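Local coordinates for protein 6-phospho-beta-d glycosidase (PDB 5FOO) that hydrolyses beta-glucosides, probably those phosphorylated at the 6-position of the sugar, as a family 1 glycoside hydrolase, at residues D53-L65 with Y98-I111. The protein carries 1 engineered substitution. Residues are numbered along the deposited sequence; the frame is centred on the assembly and turned at random.
Sequences DAYHQIESDLTLL and YYNRVIDACLANGI
Arg101 reaches over to Tyr55 and Glu59 between two neighbouring helices on the outside of the (beta/alpha)8 TIM barrel; their segment axes run 7° from parallel and come within 9.2 Å. An arginine suits this place because its long chain spans the gap and its flat head can donate in several directions. From CB, 3.6 Å from Glu59 OE2, the chain runs through CG and CD beside that oxygen, the methylenes making only van der Waals contact. A bend at chi3 (51°) then turns the head back toward the other helix. NE donates to Glu59 OE2 over 2.9 Å, and NH2 gives a nearly straight bond (174°) to OE1; each oxygen uses its syn lone pair. This side-on salt bridge holds carboxylate and guanidinium almost coplanar. At its end-on edge, NH2 and NH1 converge on Tyr55 O, 2.7 and 2.9 Å away, both bonds bent because they share one acceptor. In a regular helix Glu59 N would bond Tyr55 O, which at this kink takes the two arginine donors instead. NH1 also lies over one face of the Tyr55 ring, allowing at most a weak cation-pi attraction, and donates to a water.

The Tyr55 and Tyr98 rings lie near parallel but slid apart, while Tyr55 OH bonds to Asp94. Beyond the charged edge, Ile58 packs on Val102, and Leu62 CD1 comes 3.7 Å from Ala105 CB, a methyl small enough to let Glu59 CA and Ala105 CA approach to 5.5 Å. Tyr73 of strand 72-76 touches Ile58, Leu62, Leu65 and Ile111 from the barrel side. After the Schellman turn at Gly110, Ile111 CD1 lies 3.6 Å from Leu62 O. One water accepts from Asn109 ND2, donates to Glu59 O and also meets Thr63 OG1.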
ATOM      1  N   ASP A  53     -15.135   9.293  -7.604  1.00 26.80           N
ATOM      2  CA  ASP A  53     -15.304  10.538  -8.351  1.00 27.94           C
ATOM      3  C   ASP A  53     -14.231  11.614  -8.004  1.00 29.43           C
ATOM      4  O   ASP A  53     -14.467  12.832  -8.157  1.00 26.75           O
ATOM      5  CB  ASP A  53     -16.743  11.104  -8.147  1.00 29.71           C
ATOM      6  CG  ASP A  53     -17.108  12.212  -9.143  1.00 33.03           C
ATOM      7  OD1 ASP A  53     -16.615  12.074 -10.315  1.00 31.79           O
ATOM      8  OD2 ASP A  53     -17.879  13.196  -8.737  1.00 34.16           O
ATOM      9  N   ALA A  54     -13.060  11.167  -7.566  1.00 29.58           N
ATOM     10  CA  ALA A  54     -11.959  12.100  -7.302  1.00 29.84           C
ATOM     11  C   ALA A  54     -11.466  12.822  -8.574  1.00 27.81           C
ATOM     12  O   ALA A  54     -10.934  13.949  -8.484  1.00 27.27           O
ATOM     13  CB  ALA A  54     -10.819  11.410  -6.582  1.00 28.37           C
ATOM     14  N   TYR A  55     -11.647  12.226  -9.753  1.00 24.93           N
ATOM     15  CA  TYR A  55     -11.374  12.960 -10.963  1.00 25.65           C
ATOM     16  C   TYR A  55     -12.020  14.387 -10.929  1.00 28.70           C
ATOM     17  O   TYR A  55     -11.364  15.404 -11.278  1.00 26.87           O
ATOM     18  CB  TYR A  55     -11.733  12.198 -12.244  1.00 27.61           C
ATOM     19  CG  TYR A  55     -11.374  12.994 -13.491  1.00 29.94           C
ATOM     20  CD1 TYR A  55     -10.087  12.975 -13.998  1.00 30.57           C
ATOM     21  CD2 TYR A  55     -12.317  13.823 -14.131  1.00 34.49           C
ATOM     22  CE1 TYR A  55      -9.734  13.763 -15.087  1.00 30.27           C
ATOM     23  CE2 TYR A  55     -11.972  14.568 -15.254  1.00 31.83           C
ATOM     24  CZ  TYR A  55     -10.671  14.539 -15.718  1.00 32.85           C
ATOM     25  OH  TYR A  55     -10.272  15.279 -16.847  1.00 37.15           O
ATOM     26  N   HIS A  56     -13.283  14.449 -10.469  1.00 27.51           N
ATOM     27  CA  HIS A  56     -14.015  15.684 -10.390  1.00 26.94           C
ATOM     28  C   HIS A  56     -13.871  16.372  -9.040  1.00 28.19           C
ATOM     29  O   HIS A  56     -13.756  17.582  -8.990  1.00 32.70           O
ATOM     30  CB  HIS A  56     -15.478  15.431 -10.709  1.00 29.28           C
ATOM     31  CG  HIS A  56     -15.723  14.929 -12.101  1.00 27.59           C
ATOM     32  ND1 HIS A  56     -16.177  13.655 -12.364  1.00 29.10           N
ATOM     33  CD2 HIS A  56     -15.664  15.556 -13.296  1.00 28.72           C
ATOM     34  CE1 HIS A  56     -16.345  13.516 -13.670  1.00 27.87           C
ATOM     35  NE2 HIS A  56     -16.036  14.651 -14.260  1.00 29.70           N
ATOM     36  N   GLN A  57     -13.826  15.629  -7.952  1.00 25.68           N
ATOM     37  CA  GLN A  57     -13.942  16.207  -6.612  1.00 28.25           C
ATOM     38  C   GLN A  57     -12.662  16.362  -5.789  1.00 26.12           C
ATOM     39  O   GLN A  57     -12.741  16.693  -4.625  1.00 25.47           O
ATOM     40  CB  GLN A  57     -14.936  15.348  -5.808  1.00 28.66           C
ATOM     41  CG  GLN A  57     -16.351  15.404  -6.383  1.00 30.22           C
ATOM     42  CD  GLN A  57     -17.389  14.920  -5.369  1.00 33.02           C
ATOM     43  OE1 GLN A  57     -17.448  15.430  -4.252  1.00 34.89           O
ATOM     44  NE2 GLN A  57     -18.160  13.905  -5.724  1.00 33.02           N
ATOM     45  N   ILE A  58     -11.494  16.123  -6.355  1.00 24.82           N
ATOM     46  CA  ILE A  58     -10.270  16.234  -5.593  1.00 26.46           C
ATOM     47  C   ILE A  58     -10.124  17.581  -4.892  1.00 27.57           C
ATOM     48  O   ILE A  58      -9.755  17.627  -3.686  1.00 31.83           O
ATOM     49  CB  ILE A  58      -9.001  15.805  -6.417  1.00 26.68           C
ATOM     50  CG1 ILE A  58      -7.803  15.635  -5.479  1.00 29.44           C
ATOM     51  CG2 ILE A  58      -8.721  16.806  -7.513  1.00 28.87           C
ATOM     52  CD1 ILE A  58      -7.970  14.586  -4.420  1.00 28.81           C
ATOM     53  N   GLU A  59     -10.420  18.669  -5.579  1.00 31.50           N
ATOM     54  CA  GLU A  59     -10.254  20.010  -4.958  1.00 34.41           C
ATOM     55  C   GLU A  59     -11.181  20.157  -3.765  1.00 34.04           C
ATOM     56  O   GLU A  59     -10.726  20.468  -2.670  1.00 32.49           O
ATOM     57  CB  GLU A  59     -10.607  21.167  -5.912  1.00 36.47           C
ATOM     58  CG  GLU A  59      -9.597  21.464  -6.979  1.00 35.79           C
ATOM     59  CD  GLU A  59      -9.772  20.615  -8.216  1.00 38.68           C
ATOM     60  OE1 GLU A  59     -10.637  19.669  -8.246  1.00 37.24           O
ATOM     61  OE2 GLU A  59      -8.986  20.891  -9.151  1.00 41.77           O
ATOM     62  N   SER A  60     -12.479  19.884  -3.961  1.00 32.78           N
ATOM     63  CA  SER A  60     -13.425  20.002  -2.817  1.00 32.54           C
ATOM     64  C   SER A  60     -13.135  18.991  -1.710  1.00 30.03           C
ATOM     65  O   SER A  60     -13.226  19.344  -0.523  1.00 32.31           O
ATOM     66  CB  SER A  60     -14.882  19.899  -3.256  1.00 33.07           C
ATOM     67  OG  SER A  60     -15.075  18.674  -3.910  1.00 35.06           O
ATOM     68  N   ASP A  61     -12.695  17.774  -2.067  1.00 28.50           N
ATOM     69  CA  ASP A  61     -12.228  16.771  -1.071  1.00 27.30           C
ATOM     70  C   ASP A  61     -11.064  17.302  -0.225  1.00 29.35           C
ATOM     71  O   ASP A  61     -11.043  17.165   1.032  1.00 30.82           O
ATOM     72  CB  ASP A  61     -11.731  15.488  -1.777  1.00 32.96           C
ATOM     73  CG  ASP A  61     -12.877  14.557  -2.278  1.00 37.51           C
ATOM     74  OD1 ASP A  61     -14.086  14.901  -2.079  1.00 34.76           O
ATOM     75  OD2 ASP A  61     -12.555  13.467  -2.862  1.00 38.08           O
ATOM     76  N   LEU A  62     -10.053  17.883  -0.881  1.00 27.58           N
ATOM     77  CA  LEU A  62      -8.880  18.349  -0.077  1.00 28.84           C
ATOM     78  C   LEU A  62      -9.252  19.549   0.826  1.00 29.09           C
ATOM     79  O   LEU A  62      -8.825  19.640   1.955  1.00 29.36           O
ATOM     80  CB  LEU A  62      -7.693  18.680  -0.966  1.00 28.53           C
ATOM     81  CG  LEU A  62      -7.117  17.404  -1.622  1.00 27.96           C
ATOM     82  CD1 LEU A  62      -6.265  17.841  -2.771  1.00 29.33           C
ATOM     83  CD2 LEU A  62      -6.301  16.579  -0.635  1.00 29.55           C
ATOM     84  N   THR A  63     -10.138  20.392   0.338  1.00 30.48           N
ATOM     85  CA  THR A  63     -10.691  21.443   1.153  1.00 32.36           C
ATOM     86  C   THR A  63     -11.378  20.838   2.397  1.00 30.44           C
ATOM     87  O   THR A  63     -11.099  21.264   3.521  1.00 26.96           O
ATOM     88  CB  THR A  63     -11.616  22.368   0.313  1.00 34.16           C
ATOM     89  OG1 THR A  63     -10.832  22.994  -0.687  1.00 34.30           O
ATOM     90  CG2 THR A  63     -12.256  23.450   1.159  1.00 34.59           C
ATOM     91  N   LEU A  64     -12.199  19.811   2.214  1.00 29.66           N
ATOM     92  CA  LEU A  64     -12.811  19.138   3.364  1.00 27.31           C
ATOM     93  C   LEU A  64     -11.833  18.508   4.289  1.00 28.31           C
ATOM     94  O   LEU A  64     -11.954  18.636   5.512  1.00 29.22           O
ATOM     95  CB  LEU A  64     -13.776  18.076   2.883  1.00 28.28           C
ATOM     96  CG  LEU A  64     -14.578  17.341   3.986  1.00 29.62           C
ATOM     97  CD1 LEU A  64     -15.630  18.216   4.700  1.00 28.92           C
ATOM     98  CD2 LEU A  64     -15.222  16.154   3.312  1.00 33.78           C
ATOM     99  N   LEU A  65     -10.862  17.775   3.736  1.00 29.47           N
ATOM    100  CA  LEU A  65      -9.846  17.132   4.580  1.00 26.48           C
ATOM    101  C   LEU A  65      -8.989  18.175   5.353  1.00 27.23           C
ATOM    102  O   LEU A  65      -8.650  17.957   6.511  1.00 24.91           O
ATOM    103  CB  LEU A  65      -8.946  16.228   3.712  1.00 27.68           C
ATOM    104  CG  LEU A  65      -9.707  15.038   3.087  1.00 29.92           C
ATOM    105  CD1 LEU A  65      -8.781  14.062   2.426  1.00 30.78           C
ATOM    106  CD2 LEU A  65     -10.545  14.266   4.113  1.00 29.09           C
ATOM    107  N   TYR A  98      -4.501  16.745 -14.895  1.00 27.95           N
ATOM    108  CA  TYR A  98      -5.181  16.141 -13.721  1.00 26.80           C
ATOM    109  C   TYR A  98      -4.266  16.067 -12.477  1.00 25.85           C
ATOM    110  O   TYR A  98      -4.652  16.495 -11.400  1.00 25.71           O
ATOM    111  CB  TYR A  98      -5.860  14.765 -13.985  1.00 25.30           C
ATOM    112  CG  TYR A  98      -6.473  14.250 -12.717  1.00 25.25           C
ATOM    113  CD1 TYR A  98      -7.604  14.856 -12.171  1.00 26.48           C
ATOM    114  CD2 TYR A  98      -5.879  13.234 -11.984  1.00 26.17           C
ATOM    115  CE1 TYR A  98      -8.130  14.443 -10.964  1.00 26.71           C
ATOM    116  CE2 TYR A  98      -6.402  12.809 -10.785  1.00 25.12           C
ATOM    117  CZ  TYR A  98      -7.534  13.410 -10.276  1.00 26.18           C
ATOM    118  OH  TYR A  98      -8.042  13.013  -9.052  1.00 23.96           O
ATOM    119  N   TYR A  99      -3.050  15.562 -12.615  1.00 26.11           N
ATOM    120  CA  TYR A  99      -2.155  15.407 -11.452  1.00 25.77           C
ATOM    121  C   TYR A  99      -1.623  16.798 -10.987  1.00 24.93           C
ATOM    122  O   TYR A  99      -1.424  17.057  -9.776  1.00 25.25           O
ATOM    123  CB  TYR A  99      -1.076  14.317 -11.704  1.00 23.46           C
ATOM    124  CG  TYR A  99      -1.725  12.947 -11.718  1.00 25.47           C
ATOM    125  CD1 TYR A  99      -2.314  12.448 -10.561  1.00 24.45           C
ATOM    126  CD2 TYR A  99      -1.804  12.161 -12.903  1.00 26.43           C
ATOM    127  CE1 TYR A  99      -2.953  11.236 -10.558  1.00 26.32           C
ATOM    128  CE2 TYR A  99      -2.449  10.943 -12.910  1.00 27.36           C
ATOM    129  CZ  TYR A  99      -3.033  10.495 -11.746  1.00 27.23           C
ATOM    130  OH  TYR A  99      -3.732   9.307 -11.722  1.00 27.75           O
ATOM    131  N   ASN A 100      -1.548  17.741 -11.929  1.00 27.40           N
ATOM    132  CA  ASN A 100      -1.247  19.121 -11.527  1.00 27.10           C
ATOM    133  C   ASN A 100      -2.389  19.701 -10.658  1.00 30.37           C
ATOM    134  O   ASN A 100      -2.089  20.347  -9.664  1.00 32.40           O
ATOM    135  CB  ASN A 100      -0.858  19.993 -12.708  1.00 26.01           C
ATOM    136  CG  ASN A 100       0.613  19.834 -13.084  1.00 27.83           C
ATOM    137  OD1 ASN A 100       1.469  19.670 -12.202  1.00 25.47           O
ATOM    138  ND2 ASN A 100       0.912  19.837 -14.410  1.00 27.89           N
ATOM    139  N   ARG A 101      -3.653  19.385 -10.981  1.00 31.06           N
ATOM    140  CA  ARG A 101      -4.815  19.807 -10.148  1.00 30.28           C
ATOM    141  C   ARG A 101      -4.686  19.196  -8.748  1.00 29.51           C
ATOM    142  O   ARG A 101      -4.756  19.914  -7.772  1.00 30.30           O
ATOM    143  CB  ARG A 101      -6.175  19.407 -10.767  1.00 30.82           C
ATOM    144  CG  ARG A 101      -6.753  20.293 -11.859  1.00 34.38           C
ATOM    145  CD  ARG A 101      -8.032  19.708 -12.520  1.00 31.61           C
ATOM    146  NE  ARG A 101      -9.045  19.295 -11.526  1.00 36.04           N
ATOM    147  CZ  ARG A 101      -9.852  18.219 -11.632  1.00 34.13           C
ATOM    148  NH1 ARG A 101      -9.833  17.435 -12.694  1.00 35.12           N
ATOM    149  NH2 ARG A 101     -10.702  17.944 -10.673  1.00 35.26           N
ATOM    150  N   VAL A 102      -4.430  17.887  -8.658  1.00 28.40           N
ATOM    151  CA  VAL A 102      -4.302  17.217  -7.381  1.00 26.67           C
ATOM    152  C   VAL A 102      -3.209  17.858  -6.508  1.00 25.75           C
ATOM    153  O   VAL A 102      -3.384  18.158  -5.321  1.00 25.10           O
ATOM    154  CB  VAL A 102      -3.925  15.692  -7.548  1.00 25.00           C
ATOM    155  CG1 VAL A 102      -3.770  15.068  -6.192  1.00 23.57           C
ATOM    156  CG2 VAL A 102      -4.948  14.921  -8.354  1.00 27.29           C
ATOM    157  N   ILE A 103      -2.031  17.967  -7.069  1.00 25.71           N
ATOM    158  CA  ILE A 103      -0.909  18.502  -6.294  1.00 24.55           C
ATOM    159  C   ILE A 103      -1.115  19.992  -5.894  1.00 27.59           C
ATOM    160  O   ILE A 103      -0.858  20.394  -4.725  1.00 28.59           O
ATOM    161  CB  ILE A 103       0.399  18.317  -7.100  1.00 25.44           C
ATOM    162  CG1 ILE A 103       0.735  16.781  -7.207  1.00 25.44           C
ATOM    163  CG2 ILE A 103       1.559  19.162  -6.504  1.00 23.79           C
ATOM    164  CD1 ILE A 103       1.480  16.412  -8.447  1.00 26.26           C
ATOM    165  N   ASP A 104      -1.563  20.813  -6.851  1.00 27.96           N
ATOM    166  CA  ASP A 104      -1.771  22.248  -6.536  1.00 29.01           C
ATOM    167  C   ASP A 104      -2.858  22.430  -5.474  1.00 30.52           C
ATOM    168  O   ASP A 104      -2.710  23.271  -4.608  1.00 30.14           O
ATOM    169  CB  ASP A 104      -2.120  23.064  -7.770  1.00 29.15           C
ATOM    170  CG  ASP A 104      -0.941  23.197  -8.754  1.00 30.53           C
ATOM    171  OD1 ASP A 104       0.237  23.040  -8.381  1.00 30.93           O
ATOM    172  OD2 ASP A 104      -1.239  23.398  -9.951  1.00 36.69           O
ATOM    173  N   ALA A 105      -3.921  21.607  -5.522  1.00 30.28           N
ATOM    174  CA  ALA A 105      -4.984  21.684  -4.515  1.00 31.63           C
ATOM    175  C   ALA A 105      -4.444  21.243  -3.152  1.00 30.65           C
ATOM    176  O   ALA A 105      -4.751  21.827  -2.127  1.00 37.66           O
ATOM    177  CB  ALA A 105      -6.167  20.836  -4.943  1.00 34.96           C
ATOM    178  N   CYS A 106      -3.539  20.282  -3.131  1.00 28.46           N
ATOM    179  CA  CYS A 106      -2.919  19.902  -1.886  1.00 28.18           C
ATOM    180  C   CYS A 106      -2.229  21.111  -1.246  1.00 29.67           C
ATOM    181  O   CYS A 106      -2.511  21.462  -0.079  1.00 25.94           O
ATOM    182  CB  CYS A 106      -1.921  18.747  -2.056  1.00 29.86           C
ATOM    183  SG  CYS A 106      -2.604  17.062  -2.097  1.00 30.73           S
ATOM    184  N   LEU A 107      -1.301  21.714  -1.991  1.00 31.24           N
ATOM    185  CA  LEU A 107      -0.517  22.842  -1.458  1.00 31.94           C
ATOM    186  C   LEU A 107      -1.424  24.026  -1.117  1.00 32.77           C
ATOM    187  O   LEU A 107      -1.295  24.547  -0.037  1.00 32.61           O
ATOM    188  CB  LEU A 107       0.607  23.257  -2.403  1.00 33.92           C
ATOM    189  CG  LEU A 107       1.609  22.165  -2.770  1.00 37.50           C
ATOM    190  CD1 LEU A 107       2.662  22.777  -3.684  1.00 38.06           C
ATOM    191  CD2 LEU A 107       2.224  21.603  -1.499  1.00 37.26           C
ATOM    192  N   ALA A 108      -2.411  24.359  -1.966  1.00 32.25           N
ATOM    193  CA  ALA A 108      -3.323  25.462  -1.655  1.00 31.80           C
ATOM    194  C   ALA A 108      -4.055  25.230  -0.341  1.00 39.90           C
ATOM    195  O   ALA A 108      -4.384  26.182   0.334  1.00 38.34           O
ATOM    196  CB  ALA A 108      -4.312  25.730  -2.786  1.00 30.88           C
ATOM    197  N   ASN A 109      -4.261  23.972   0.060  1.00 37.69           N
ATOM    198  CA  ASN A 109      -4.887  23.690   1.345  1.00 33.30           C
ATOM    199  C   ASN A 109      -3.960  23.473   2.487  1.00 30.60           C
ATOM    200  O   ASN A 109      -4.422  23.102   3.557  1.00 36.46           O
ATOM    201  CB  ASN A 109      -5.856  22.504   1.160  1.00 35.20           C
ATOM    202  CG  ASN A 109      -7.134  22.927   0.452  1.00 38.00           C
ATOM    203  OD1 ASN A 109      -7.974  23.641   1.037  1.00 39.97           O
ATOM    204  ND2 ASN A 109      -7.280  22.538  -0.834  1.00 36.89           N
ATOM    205  N   GLY A 110      -2.647  23.690   2.302  1.00 33.06           N
ATOM    206  CA  GLY A 110      -1.625  23.355   3.307  1.00 28.05           C
ATOM    207  C   GLY A 110      -1.429  21.848   3.620  1.00 28.68           C
ATOM    208  O   GLY A 110      -1.039  21.474   4.715  1.00 32.67           O
ATOM    209  N   ILE A 111      -1.732  20.997   2.649  1.00 28.80           N
ATOM    210  CA  ILE A 111      -1.592  19.545   2.753  1.00 28.82           C
ATOM    211  C   ILE A 111      -0.336  19.122   2.012  1.00 27.00           C
ATOM    212  O   ILE A 111      -0.180  19.388   0.838  1.00 28.83           O
ATOM    213  CB  ILE A 111      -2.880  18.852   2.233  1.00 28.06           C
ATOM    214  CG1 ILE A 111      -4.039  19.158   3.199  1.00 29.02           C
ATOM    215  CG2 ILE A 111      -2.749  17.319   2.130  1.00 27.76           C
ATOM    216  CD1 ILE A 111      -5.382  18.691   2.682  1.00 30.03           C
TER
HETATM  217  O   HOH W   1      -8.153  17.501 -15.202  1.00 36.71           O
HETATM  218  O   HOH W   2      -6.254  22.078  -8.268  1.00 32.39           O
HETATM  219  O   HOH W   3      -8.964  22.584  -3.147  1.00 38.22           O